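Local coordinates for SnoaL-like polyketide cyclase (Agrobacterium tumefaciens str. C58, PDB 3EHC), which is of unproven function but belongs to the SnoaL-like polyketide cyclases, NTF2-clan proteins, and probably acts on a small ligand held within its cone-like fold, at residues D7-Y12 / V102-E107; A53-L58 / C80-I85; M87-N92 / A122-L127. One frame throughout, in Å; residues are numbered along the deposited sequence.

Contact 1. Residues D7-Y12 / V102-E107; sequences DIYLAY and VFYDFE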
loop_
_atom_site.group_PDB
_atom_site.type_symbol
_atom_site.label_atom_id
_atom_site.label_comp_id
_atom_site.label_asym_id
_atom_site.label_seq_id
_atom_site.Cartn_x
_atom_site.Cartn_y
_atom_site.Cartn_z
ATOM N N ASP B 7 -0.572 -14.946 12.527
ATOM C CA ASP B 7 0.394 -15.990 12.802
ATOM C C ASP B 7 0.823 -16.711 11.544
ATOM O O ASP B 7 2.016 -16.934 11.367
ATOM C CB ASP B 7 -0.152 -16.981 13.821
ATOM C CG ASP B 7 -0.350 -16.360 15.172
ATOM O OD1 ASP B 7 0.514 -15.593 15.612
ATOM O OD2 ASP B 7 -1.368 -16.648 15.807
ATOM N N ILE B 8 -0.148 -17.081 10.695
ATOM C CA ILE B 8 0.113 -17.752 9.404
ATOM C C ILE B 8 1.050 -16.856 8.540
ATOM O O ILE B 8 2.055 -17.327 7.998
ATOM C CB ILE B 8 -1.204 -18.091 8.660
ATOM C CG1 ILE B 8 -2.107 -18.972 9.546
ATOM C CG2 ILE B 8 -0.903 -18.784 7.362
ATOM C CD1 ILE B 8 -3.548 -19.065 9.115
ATOM N N TYR B 9 0.729 -15.560 8.483
ATOM C CA TYR B 9 1.488 -14.612 7.711
ATOM C C TYR B 9 2.933 -14.459 8.190
ATOM O O TYR B 9 3.845 -14.454 7.370
ATOM C CB TYR B 9 0.802 -13.243 7.715
ATOM C CG TYR B 9 1.464 -12.272 6.772
ATOM C CD1 TYR B 9 1.493 -12.531 5.401
ATOM C CD2 TYR B 9 2.061 -11.091 7.235
ATOM C CE1 TYR B 9 2.102 -11.655 4.518
ATOM C CE2 TYR B 9 2.678 -10.202 6.349
ATOM C CZ TYR B 9 2.684 -10.495 4.984
ATOM O OH TYR B 9 3.259 -9.645 4.070
ATOM N N LEU B 10 3.137 -14.312 9.498
ATOM C CA LEU B 10 4.485 -14.167 10.030
ATOM C C LEU B 10 5.305 -15.453 9.810
ATOM O O LEU B 10 6.505 -15.359 9.572
ATOM C CB LEU B 10 4.469 -13.716 11.497
ATOM C CG LEU B 10 3.972 -12.296 11.807
ATOM C CD1 LEU B 10 4.025 -12.017 13.292
ATOM C CD2 LEU B 10 4.765 -11.243 11.093
ATOM N N ALA B 11 4.649 -16.626 9.843
ATOM C CA ALA B 11 5.295 -17.907 9.513
ATOM C C ALA B 11 5.666 -17.941 8.018
ATOM O O ALA B 11 6.715 -18.433 7.643
ATOM C CB ALA B 11 4.395 -19.096 9.895
ATOM N N TYR B 12 4.806 -17.386 7.169
ATOM C CA TYR B 12 5.085 -17.265 5.722
ATOM C C TYR B 12 6.313 -16.398 5.463
ATOM O O TYR B 12 7.197 -16.782 4.691
ATOM C CB TYR B 12 3.842 -16.721 4.983
ATOM C CG TYR B 12 4.061 -16.101 3.612
ATOM C CD1 TYR B 12 4.369 -16.877 2.508
ATOM C CD2 TYR B 12 3.900 -14.731 3.420
ATOM C CE1 TYR B 12 4.546 -16.301 1.239
ATOM C CE2 TYR B 12 4.092 -14.148 2.178
ATOM C CZ TYR B 12 4.406 -14.936 1.084
ATOM O OH TYR B 12 4.596 -14.341 -0.164
ATOM N N VAL B 102 0.658 -4.117 0.949
ATOM C CA VAL B 102 0.124 -5.282 0.269
ATOM C C VAL B 102 -1.114 -5.822 0.996
ATOM O O VAL B 102 -1.164 -5.878 2.214
ATOM C CB VAL B 102 1.264 -6.352 0.053
ATOM C CG1 VAL B 102 1.961 -6.620 1.345
ATOM C CG2 VAL B 102 0.751 -7.659 -0.674
ATOM N N PHE B 103 -2.125 -6.149 0.201
ATOM C CA PHE B 103 -3.365 -6.808 0.648
ATOM C C PHE B 103 -3.378 -8.282 0.217
ATOM O O PHE B 103 -3.002 -8.610 -0.912
ATOM C CB PHE B 103 -4.609 -6.102 0.055
ATOM C CG PHE B 103 -4.871 -4.768 0.645
ATOM C CD1 PHE B 103 -4.200 -3.644 0.167
ATOM C CD2 PHE B 103 -5.742 -4.611 1.723
ATOM C CE1 PHE B 103 -4.394 -2.411 0.751
ATOM C CE2 PHE B 103 -5.939 -3.330 2.294
ATOM C CZ PHE B 103 -5.270 -2.270 1.810
ATOM N N TYR B 104 -3.801 -9.149 1.130
ATOM C CA TYR B 104 -3.950 -10.579 0.866
ATOM C C TYR B 104 -5.376 -11.031 1.143
ATOM O O TYR B 104 -5.962 -10.679 2.171
ATOM C CB TYR B 104 -3.018 -11.417 1.736
ATOM C CG TYR B 104 -1.543 -11.062 1.640
ATOM C CD1 TYR B 104 -1.007 -10.061 2.438
ATOM C CD2 TYR B 104 -0.691 -11.734 0.756
ATOM C CE1 TYR B 104 0.334 -9.737 2.386
ATOM C CE2 TYR B 104 0.675 -11.401 0.675
ATOM C CZ TYR B 104 1.179 -10.398 1.510
ATOM O OH TYR B 104 2.516 -10.044 1.476
ATOM N N ASP B 105 -5.932 -11.791 0.201
ATOM C CA ASP B 105 -7.192 -12.467 0.400
ATOM C C ASP B 105 -6.793 -13.921 0.656
ATOM O O ASP B 105 -6.104 -14.526 -0.160
ATOM C CB ASP B 105 -8.089 -12.257 -0.829
ATOM C CG ASP B 105 -9.540 -12.716 -0.630
ATOM O OD1 ASP B 105 -10.068 -12.843 0.526
ATOM O OD2 ASP B 105 -10.166 -12.967 -1.694
ATOM N N PHE B 106 -7.177 -14.440 1.825
ATOM C CA PHE B 106 -6.900 -15.819 2.229
ATOM C C PHE B 106 -8.108 -16.703 1.937
ATOM O O PHE B 106 -9.252 -16.262 2.062
ATOM C CB PHE B 106 -6.567 -15.899 3.722
ATOM C CG PHE B 106 -5.146 -15.590 4.040
ATOM C CD1 PHE B 106 -4.720 -14.262 4.147
ATOM C CD2 PHE B 106 -4.224 -16.616 4.215
ATOM C CE1 PHE B 106 -3.402 -13.958 4.425
ATOM C CE2 PHE B 106 -2.911 -16.334 4.494
ATOM C CZ PHE B 106 -2.496 -14.983 4.604
ATOM N N GLU B 107 -7.829 -17.938 1.531
ATOM C CA GLU B 107 -8.844 -18.992 1.395
ATOM C C GLU B 107 -8.294 -20.281 1.981
ATOM O O GLU B 107 -7.271 -20.797 1.527
ATOM C CB GLU B 107 -9.239 -19.222 -0.063
ATOM C CG GLU B 107 -10.313 -18.250 -0.558
ATOM C CD GLU B 107 -10.764 -18.536 -1.985
ATOM O OE1 GLU B 107 -10.438 -19.628 -2.518
ATOM O OE2 GLU B 107 -11.439 -17.654 -2.566
#
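Y9 and Y104 meet hydroxyl to hydroxyl where helix 5-17 lies across the long strand 96-107, and the side chain of Y9 can be followed all the way to that meeting. From CB, which points at the strand, CG stands anti to the backbone N (chi1 -172°), and the ring leaves the helix to cross the Y104 side chain at about a right angle. CD1 sits over one face of the Y104 ring, 4.3 Å above its plane and offset toward the rim; V102 CG2 lies against the opposite face. One atom further out, Y9 CE1 comes 3.4 Å from Y104 CE1 and equally close to CZ. The ring planes are inclined at 54° to one another, an oblique pairing. At the tip, Y9 OH and Y104 OH share a hydrogen bond of 2.7 Å. Around this pair, Y12 brings CE2 to 4.5 Å from Y104 OH, which lies near the plane of the Y12 ring at its edge, while Y12 OH bonds to Y44. Two residues further along the strand, I8 CG2 touches F106 CE2 at 4.3 Å. The strand alternates in the usual way: V102, Y104 and F106 face the helix, whereas F103 turns from it and packs edge-to-face on H101 of the second subunit. Helix against sheet is the basic layer of the NTF2-like fold. With L72, A74, L76 and L65 also around Y9, the shared bond gives each hydroxyl a polar partner in largely apolar surroundings, and either could donate.

Contact 2. Residues A53-L58 / C80-I85; sequences ADIPDL and CTPKSI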
loop_
_atom_site.group_PDB
_atom_site.type_symbol
_atom_site.label_atom_id
_atom_site.label_comp_id
_atom_site.label_asym_id
_atom_site.label_seq_id
_atom_site.Cartn_x
_atom_site.Cartn_y
_atom_site.Cartn_z
ATOM N N ALA B 53 17.267 -13.224 -6.343
ATOM C CA ALA B 53 18.388 -13.153 -7.297
ATOM C C ALA B 53 18.771 -11.678 -7.504
ATOM O O ALA B 53 19.949 -11.307 -7.522
ATOM C CB ALA B 53 18.005 -13.796 -8.645
ATOM N N ASP B 54 17.754 -10.846 -7.642
ATOM C CA ASP B 54 17.927 -9.400 -7.814
ATOM C C ASP B 54 18.357 -8.617 -6.559
ATOM O O ASP B 54 18.963 -7.559 -6.677
ATOM C CB ASP B 54 16.606 -8.701 -8.226
ATOM C CG ASP B 54 16.142 -9.022 -9.637
ATOM O OD1 ASP B 54 16.954 -9.513 -10.445
ATOM O OD2 ASP B 54 14.949 -8.740 -9.935
ATOM N N ILE B 55 17.965 -9.083 -5.373
ATOM C CA ILE B 55 18.288 -8.427 -4.078
ATOM C C ILE B 55 18.718 -9.523 -3.082
ATOM O O ILE B 55 17.901 -9.990 -2.275
ATOM C CB ILE B 55 17.095 -7.594 -3.467
ATOM C CG1 ILE B 55 16.447 -6.672 -4.501
ATOM C CG2 ILE B 55 17.565 -6.778 -2.232
ATOM C CD1 ILE B 55 15.223 -5.932 -4.009
ATOM N N PRO B 56 19.974 -9.994 -3.193
ATOM C CA PRO B 56 20.479 -11.072 -2.345
ATOM C C PRO B 56 20.237 -10.900 -0.841
ATOM O O PRO B 56 19.905 -11.877 -0.178
ATOM C CB PRO B 56 21.981 -11.123 -2.711
ATOM C CG PRO B 56 22.030 -10.640 -4.136
ATOM C CD PRO B 56 20.967 -9.575 -4.208
ATOM N N ASP B 57 20.353 -9.678 -0.328
ATOM C CA ASP B 57 20.183 -9.415 1.107
ATOM C C ASP B 57 18.728 -9.096 1.484
ATOM O O ASP B 57 18.478 -8.572 2.564
ATOM C CB ASP B 57 21.134 -8.297 1.578
ATOM C CG ASP B 57 20.788 -6.939 0.994
ATOM O OD1 ASP B 57 19.864 -6.850 0.166
ATOM O OD2 ASP B 57 21.420 -5.937 1.378
ATOM N N LEU B 58 17.777 -9.424 0.605
ATOM C CA LEU B 58 16.351 -9.134 0.853
ATOM C C LEU B 58 15.936 -9.832 2.141
ATOM O O LEU B 58 16.346 -10.956 2.410
ATOM C CB LEU B 58 15.465 -9.590 -0.322
ATOM C CG LEU B 58 13.999 -9.158 -0.338
ATOM C CD1 LEU B 58 13.890 -7.637 -0.450
ATOM C CD2 LEU B 58 13.361 -9.815 -1.489
ATOM N N CYS B 80 17.776 -2.867 1.841
ATOM C CA CYS B 80 18.404 -3.905 1.046
ATOM C C CYS B 80 19.238 -3.319 -0.104
ATOM O O CYS B 80 19.309 -2.092 -0.254
ATOM C CB CYS B 80 17.323 -4.860 0.554
ATOM S SG CYS B 80 16.107 -4.074 -0.446
ATOM N N THR B 81 19.863 -4.202 -0.892
ATOM C CA THR B 81 20.900 -3.825 -1.838
ATOM C C THR B 81 20.665 -4.550 -3.179
ATOM O O THR B 81 21.247 -5.593 -3.449
ATOM C CB THR B 81 22.320 -4.112 -1.203
ATOM O OG1 THR B 81 22.338 -3.780 0.202
ATOM C CG2 THR B 81 23.424 -3.348 -1.880
ATOM N N PRO B 82 19.784 -3.985 -4.022
ATOM C CA PRO B 82 19.549 -4.520 -5.368
ATOM C C PRO B 82 20.843 -4.485 -6.141
ATOM O O PRO B 82 21.506 -3.460 -6.128
ATOM C CB PRO B 82 18.526 -3.553 -5.946
ATOM C CG PRO B 82 17.873 -2.932 -4.787
ATOM C CD PRO B 82 18.947 -2.809 -3.752
ATOM N N LYS B 83 21.195 -5.597 -6.784
ATOM C CA LYS B 83 22.429 -5.723 -7.555
ATOM C C LYS B 83 22.533 -4.765 -8.727
ATOM O O LYS B 83 23.627 -4.295 -9.055
ATOM C CB LYS B 83 22.535 -7.126 -8.114
ATOM C CG LYS B 83 23.049 -8.100 -7.148
ATOM C CD LYS B 83 23.400 -9.414 -7.838
ATOM C CE LYS B 83 24.752 -9.973 -7.320
ATOM N NZ LYS B 83 24.875 -11.457 -7.505
ATOM N N SER B 84 21.395 -4.514 -9.359
ATOM C CA SER B 84 21.370 -3.958 -10.679
ATOM C C SER B 84 20.121 -3.073 -10.863
ATOM O O SER B 84 19.926 -2.122 -10.100
ATOM C CB SER B 84 21.463 -5.136 -11.643
ATOM O OG SER B 84 21.811 -4.675 -12.905
ATOM N N ILE B 85 19.306 -3.359 -11.876
ATOM C CA ILE B 85 18.091 -2.606 -12.153
ATOM C C ILE B 85 17.022 -3.110 -11.229
ATOM O O ILE B 85 16.935 -4.306 -11.025
ATOM C CB ILE B 85 17.640 -2.829 -13.594
ATOM C CG1 ILE B 85 18.745 -2.341 -14.550
ATOM C CG2 ILE B 85 16.322 -2.119 -13.828
ATOM C CD1 ILE B 85 18.790 -3.107 -15.881
HETATM O O HOH W 1 18.874 -5.688 -9.078
#
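I55 and P82 lie side by side, pointing the same way, and around this pair the end of helix 40-54 fits the loop that leaves strand 71-80. The branched side chain of I55 is the main bump, and it fits the recess between C80 and P82: its CG2 presses on C80 CB at 3.4 Å, tighter than usual van der Waals contact, with C80 SG close beside it, while CG1 lies 4.0 Å from P82 CG and CD1 meets the same ring atom. L58 CD1 adds a shallower touch on C80 SG from the last residue of the turn that begins at I55. The aliphatic part of K83 crosses the ring of P56 at about a right angle, CG lying 3.9 Å from P56 CD. Polar bonds flank this packing, built on a type I beta turn from I55 to L58 that directly follows the helix and reverses the chain. D57 within that turn holds CG between its backbone N and carbonyl carbon (chi1 68°), and the carboxylate grips T81 twice: OD1 accepts from T81 N at 2.9 Å through its syn lone pair, and OD2 accepts from T81 OG1 at 2.6 Å, met on the syn side but 27° out of the carboxylate plane. R95 is a second, weak and distant charge partner of OD2. On the helix side D54 O, near the helix terminus, receives K83 N at 3.0 Å with a nearly straight approach (164° at the hydrogen). A water also donates to D54 O, and it joins S84 N and I85 O into the same junction.

Contact 3. Residues M87-N92 / A122-L127; sequences MDLPVN and AIERQL. With SO4 (sulfate ion), chain G.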
loop_
_atom_site.group_PDB
_atom_site.type_symbol
_atom_site.label_atom_id
_atom_site.label_comp_id
_atom_site.label_asym_id
_atom_site.label_seq_id
_atom_site.Cartn_x
_atom_site.Cartn_y
_atom_site.Cartn_z
HETATM N N MSE B 87 12.829 -1.954 -10.379
HETATM C CA MSE B 87 11.724 -1.067 -10.750
HETATM C C MSE B 87 12.150 -0.081 -11.824
HETATM O O MSE B 87 11.794 1.090 -11.774
HETATM C CB MSE B 87 11.179 -0.351 -9.535
HETATM C CG MSE B 87 10.754 -1.301 -8.410
HETATM SE SE MSE B 87 9.735 -0.326 -7.038
HETATM C CE MSE B 87 7.989 -0.379 -7.982
ATOM N N ASP B 88 12.920 -0.598 -12.789
ATOM C CA ASP B 88 13.535 0.186 -13.874
ATOM C C ASP B 88 14.481 1.342 -13.450
ATOM O O ASP B 88 14.719 2.296 -14.209
ATOM C CB ASP B 88 12.442 0.583 -14.868
ATOM C CG ASP B 88 11.701 -0.627 -15.383
ATOM O OD1 ASP B 88 12.375 -1.486 -15.991
ATOM O OD2 ASP B 88 10.478 -0.758 -15.152
ATOM N N LEU B 89 15.015 1.233 -12.242
ATOM C CA LEU B 89 15.916 2.210 -11.681
ATOM C C LEU B 89 17.313 1.586 -11.605
ATOM O O LEU B 89 17.438 0.446 -11.171
ATOM C CB LEU B 89 15.456 2.585 -10.274
ATOM C CG LEU B 89 14.120 3.312 -10.221
ATOM C CD1 LEU B 89 13.683 3.558 -8.750
ATOM C CD2 LEU B 89 14.244 4.606 -11.068
ATOM N N PRO B 90 18.372 2.319 -12.034
ATOM C CA PRO B 90 19.720 1.752 -11.932
ATOM C C PRO B 90 20.319 1.787 -10.515
ATOM O O PRO B 90 21.282 2.495 -10.261
ATOM C CB PRO B 90 20.522 2.559 -12.967
ATOM C CG PRO B 90 19.837 3.850 -13.043
ATOM C CD PRO B 90 18.392 3.648 -12.662
ATOM N N VAL B 91 19.723 1.032 -9.587
ATOM C CA VAL B 91 20.151 1.032 -8.201
ATOM C C VAL B 91 21.609 0.564 -8.088
ATOM O O VAL B 91 22.409 1.164 -7.382
ATOM C CB VAL B 91 19.250 0.168 -7.309
ATOM C CG1 VAL B 91 19.770 0.146 -5.861
ATOM C CG2 VAL B 91 17.832 0.718 -7.357
ATOM N N ASN B 92 21.942 -0.505 -8.803
ATOM C CA ASN B 92 23.315 -0.868 -9.053
ATOM C C ASN B 92 24.162 -1.019 -7.781
ATOM O O ASN B 92 25.254 -0.437 -7.669
ATOM C CB ASN B 92 23.997 0.180 -9.958
ATOM C CG ASN B 92 23.607 0.050 -11.391
ATOM O OD1 ASN B 92 23.082 -0.971 -11.807
ATOM N ND2 ASN B 92 23.857 1.084 -12.162
ATOM N N ALA B 122 10.281 6.613 -3.170
ATOM C CA ALA B 122 11.299 6.562 -2.101
ATOM C C ALA B 122 12.655 6.190 -2.681
ATOM O O ALA B 122 13.674 6.788 -2.341
ATOM C CB ALA B 122 10.869 5.553 -0.979
ATOM N N ILE B 123 12.653 5.223 -3.598
ATOM C CA ILE B 123 13.887 4.791 -4.249
ATOM C C ILE B 123 14.442 5.894 -5.176
ATOM O O ILE B 123 15.635 6.157 -5.180
ATOM C CB ILE B 123 13.725 3.457 -5.048
ATOM C CG1 ILE B 123 13.129 2.350 -4.174
ATOM C CG2 ILE B 123 15.142 2.969 -5.648
ATOM C CD1 ILE B 123 12.837 1.011 -4.987
ATOM N N GLU B 124 13.568 6.502 -5.973
ATOM C CA GLU B 124 13.940 7.605 -6.864
ATOM C C GLU B 124 14.645 8.729 -6.125
ATOM O O GLU B 124 15.685 9.236 -6.578
ATOM C CB GLU B 124 12.691 8.103 -7.616
ATOM C CG GLU B 124 12.227 7.158 -8.711
ATOM C CD GLU B 124 10.822 7.504 -9.317
ATOM O OE1 GLU B 124 10.075 8.360 -8.772
ATOM O OE2 GLU B 124 10.463 6.923 -10.356
ATOM N N ARG B 125 14.057 9.114 -5.001
ATOM C CA ARG B 125 14.644 10.117 -4.149
ATOM C C ARG B 125 16.010 9.779 -3.624
ATOM O O ARG B 125 16.830 10.658 -3.514
ATOM C CB ARG B 125 13.731 10.383 -2.963
ATOM C CG ARG B 125 12.611 11.234 -3.372
ATOM C CD ARG B 125 11.730 11.558 -2.222
ATOM N NE ARG B 125 10.469 12.094 -2.723
ATOM C CZ ARG B 125 9.318 12.011 -2.069
ATOM N NH1 ARG B 125 9.271 11.392 -0.885
ATOM N NH2 ARG B 125 8.214 12.541 -2.607
ATOM N N GLN B 126 16.235 8.518 -3.269
ATOM C CA GLN B 126 17.528 8.080 -2.769
ATOM C C GLN B 126 18.632 8.075 -3.823
ATOM O O GLN B 126 19.785 8.269 -3.490
ATOM C CB GLN B 126 17.399 6.706 -2.130
ATOM C CG GLN B 126 16.730 6.788 -0.805
ATOM C CD GLN B 126 16.247 5.450 -0.275
ATOM O OE1 GLN B 126 17.025 4.651 0.278
ATOM N NE2 GLN B 126 14.946 5.224 -0.384
ATOM N N LEU B 127 18.265 7.857 -5.088
ATOM C CA LEU B 127 19.208 7.879 -6.189
ATOM C C LEU B 127 19.381 9.281 -6.779
ATOM O O LEU B 127 20.337 9.535 -7.520
ATOM C CB LEU B 127 18.747 6.932 -7.325
ATOM C CG LEU B 127 18.419 5.482 -7.008
ATOM C CD1 LEU B 127 18.218 4.714 -8.306
ATOM C CD2 LEU B 127 19.478 4.840 -6.111
HETATM S S SO4 G . 5.561 11.850 0.704
HETATM O O1 SO4 G . 6.195 12.804 1.636
HETATM O O2 SO4 G . 6.147 10.515 0.874
HETATM O O3 SO4 G . 5.748 12.264 -0.687
HETATM O O4 SO4 G . 4.121 11.807 0.962
#
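L89 has CG anti to its carbonyl carbon (chi1 -66°) and CD1 anti to its CA (chi2 176°), an extended shape that drives CD1 against I123 of the C-terminal helix; L127 is likewise extended, with CD1 anti to CA (chi2 -171°), and reaches back from the helix. L89 CD1 meets I123 CG2 at 3.5 Å, a tight fit, and also touches E124 CG, the L89 and E124 side chains crossing at about a right angle. L127 CD1 lies 4.0 Å from L89 CB and 4.1 Å from V91 CG2, so that it nestles between the two residues, with P90 at its margin. V91 CG2 in turn touches I123 CG2 at 3.9 Å, their side chains crossing at about a right angle. Selenomethionine M87 closes the other flank, its SE 4.0 Å from I123 CD1. No hydrogen bond spans the two segments. P90 centres an inverse gamma turn, closed by V91 N on L89 O. On the helix's far side R125 NH2 donates to O3 of a sulfate, probably from the crystallisation liquor, at 3.1 Å; N35 of the second subunit binds it too. E124 OE1 pairs with K120 of the second subunit, whose V121 packs on M87, so the cluster borders the dimer interface. Helix 120-127 packs on the short 85-86/89-90 hairpin through this cluster and on strand 96-107 through I123 at F98 and Q126 at V96.

From the N terminus, helix 5-17 supplies the first half of contact 1, whose loop closes only at strand 96-107. Inside that loop the chain ends helix 40-54, runs through strands 62-67 and 71-80, and closes contact 2, which is thus nested in contact 1. Contact 3 opens next at 87-92 but closes beyond contact 1, on helix 120-127, so those two cross. Contacts 2 and 3 follow in series and touch: S84 O probably accepts a hydrogen bond from N92 N, and P82 packs on V91. Contact 1 ties the N-terminal helix to the central sheet, contact 2 the end of helix 40-54 to the loop after strand 71-80, and contact 3 the C-terminal helix to the small hairpin.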